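Local coordinates for protein M32 carboxypeptidase (Chitinophagaceae bacterium, PDB 7A03) that probably acts as a metal-dependent carboxypeptidase of the M32 family, removing amino acids from the C-terminal ends of peptides, at residues A[148-153]-A[157-162]. Sequence-based numbering, arbitrary orientation.
Sequences TVLGYE and YNALLN
A159 sets its methyl group against L150, G151 and Y152 at a helix-loop-helix turn, where helix 129-150 ends and a short loop leads into helix 157-164 of this largely helical M32 fold. The methyl CB of A159 lies 3.4 Å from the carbonyl O of G151, with L150 CB at 4.0 Å and Y152 CB at 4.1 Å, so a single small side chain meets three successive residues. G151 leaves the helix with positive phi, a backbone shape in which a side-chain carbon would collide with the carbonyl O of L150. L150 places CG anti to its carbonyl carbon (chi1 -71°), which carries CD1 alongside the second helix, 3.9 Å from A159 O and 4.2 Å from L160 CD2. Y152 touches A159 mainly through CB; its ring turns from the second helix, and its side chain touches T147 of the first. T147 also touches A159, and F416 and I373 pack on L160. Beyond this apolar patch the amide of N158 links the loop at E153 to the start of helix 170-192, its OD1 accepting a hydrogen bond from V170 N. N158 ND2 donates to E153 O at 2.8 Å, approaching almost in line with that carbonyl (C=O...N 171°). With an alanine here, E153 O and V170 N would probably each lose a partner, and the loop would be less firmly held. In the ND2 bond the acceptor O of E153 sits 17° out of the asparagine amide plane.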
# COMPACT_ATOMS: atom_id res chain seq x y z
N THR A 148 -20.52 -13.24 7.39
CA THR A 148 -21.19 -13.99 8.45
C THR A 148 -20.29 -15.07 9.06
O THR A 148 -20.38 -15.35 10.26
CB THR A 148 -22.54 -14.56 8.00
OG1 THR A 148 -22.37 -15.37 6.84
CG2 THR A 148 -23.51 -13.43 7.68
N VAL A 149 -19.41 -15.67 8.25
CA VAL A 149 -18.47 -16.67 8.78
C VAL A 149 -17.43 -16.03 9.70
O VAL A 149 -17.08 -16.59 10.74
CB VAL A 149 -17.83 -17.45 7.62
CG1 VAL A 149 -16.54 -18.15 8.06
CG2 VAL A 149 -18.82 -18.45 7.04
N LEU A 150 -16.91 -14.86 9.32
CA LEU A 150 -15.87 -14.22 10.12
C LEU A 150 -16.42 -13.60 11.40
O LEU A 150 -15.71 -13.55 12.41
CB LEU A 150 -15.17 -13.14 9.29
CG LEU A 150 -14.27 -13.62 8.15
CD1 LEU A 150 -14.02 -12.48 7.17
CD2 LEU A 150 -12.97 -14.11 8.73
N GLY A 151 -17.66 -13.13 11.36
CA GLY A 151 -18.25 -12.40 12.46
C GLY A 151 -17.87 -10.93 12.44
O GLY A 151 -16.89 -10.52 11.83
N TYR A 152 -18.67 -10.13 13.13
CA TYR A 152 -18.48 -8.69 13.12
C TYR A 152 -19.47 -8.06 14.08
O TYR A 152 -20.43 -8.70 14.53
CB TYR A 152 -18.72 -8.10 11.72
CG TYR A 152 -20.11 -8.38 11.20
CD1 TYR A 152 -21.18 -7.53 11.50
CD2 TYR A 152 -20.37 -9.51 10.43
CE1 TYR A 152 -22.44 -7.80 11.05
CE2 TYR A 152 -21.64 -9.78 9.96
CZ TYR A 152 -22.67 -8.91 10.27
OH TYR A 152 -23.94 -9.17 9.81
N GLU A 153 -19.25 -6.79 14.35
CA GLU A 153 -20.22 -5.97 15.05
C GLU A 153 -20.64 -4.79 14.18
O GLU A 153 -19.84 -4.25 13.41
CB GLU A 153 -19.67 -5.49 16.38
CG GLU A 153 -19.08 -6.61 17.21
CD GLU A 153 -18.82 -6.21 18.64
OE1 GLU A 153 -19.75 -5.67 19.28
OE2 GLU A 153 -17.69 -6.43 19.11
N TYR A 157 -19.51 -5.26 6.64
CA TYR A 157 -18.28 -4.84 5.98
C TYR A 157 -17.10 -4.76 6.95
O TYR A 157 -15.95 -4.93 6.52
CB TYR A 157 -18.56 -3.51 5.27
CG TYR A 157 -17.47 -2.97 4.37
CD1 TYR A 157 -16.81 -3.78 3.46
CD2 TYR A 157 -17.13 -1.63 4.42
CE1 TYR A 157 -15.83 -3.26 2.64
CE2 TYR A 157 -16.15 -1.11 3.61
CZ TYR A 157 -15.50 -1.92 2.73
OH TYR A 157 -14.54 -1.39 1.92
N ASN A 158 -17.36 -4.56 8.24
CA ASN A 158 -16.28 -4.52 9.23
C ASN A 158 -15.48 -5.81 9.23
O ASN A 158 -14.29 -5.80 9.56
CB ASN A 158 -16.84 -4.30 10.62
CG ASN A 158 -17.31 -2.87 10.83
OD1 ASN A 158 -16.96 -1.99 10.05
ND2 ASN A 158 -18.10 -2.65 11.87
N ALA A 159 -16.12 -6.93 8.90
CA ALA A 159 -15.39 -8.20 8.87
C ALA A 159 -14.32 -8.18 7.79
O ALA A 159 -13.22 -8.72 7.98
CB ALA A 159 -16.35 -9.37 8.67
N LEU A 160 -14.62 -7.54 6.66
CA LEU A 160 -13.67 -7.50 5.56
C LEU A 160 -12.63 -6.41 5.77
O LEU A 160 -11.43 -6.64 5.56
CB LEU A 160 -14.41 -7.34 4.23
CG LEU A 160 -15.53 -8.37 4.01
CD1 LEU A 160 -16.16 -8.20 2.63
CD2 LEU A 160 -14.97 -9.77 4.14
N LEU A 161 -13.06 -5.22 6.22
CA LEU A 161 -12.12 -4.17 6.59
C LEU A 161 -11.06 -4.70 7.55
O LEU A 161 -9.85 -4.53 7.34
CB LEU A 161 -12.86 -2.96 7.19
CG LEU A 161 -13.75 -2.13 6.27
CD1 LEU A 161 -14.63 -1.21 7.07
CD2 LEU A 161 -12.90 -1.33 5.27
N ASN A 162 -11.51 -5.42 8.60
CA ASN A 162 -10.60 -5.96 9.60
C ASN A 162 -9.59 -6.94 9.00
O ASN A 162 -8.46 -7.03 9.49
CB ASN A 162 -11.40 -6.63 10.72
CG ASN A 162 -10.53 -7.10 11.86
OD1 ASN A 162 -10.02 -6.29 12.63
ND2 ASN A 162 -10.37 -8.41 11.98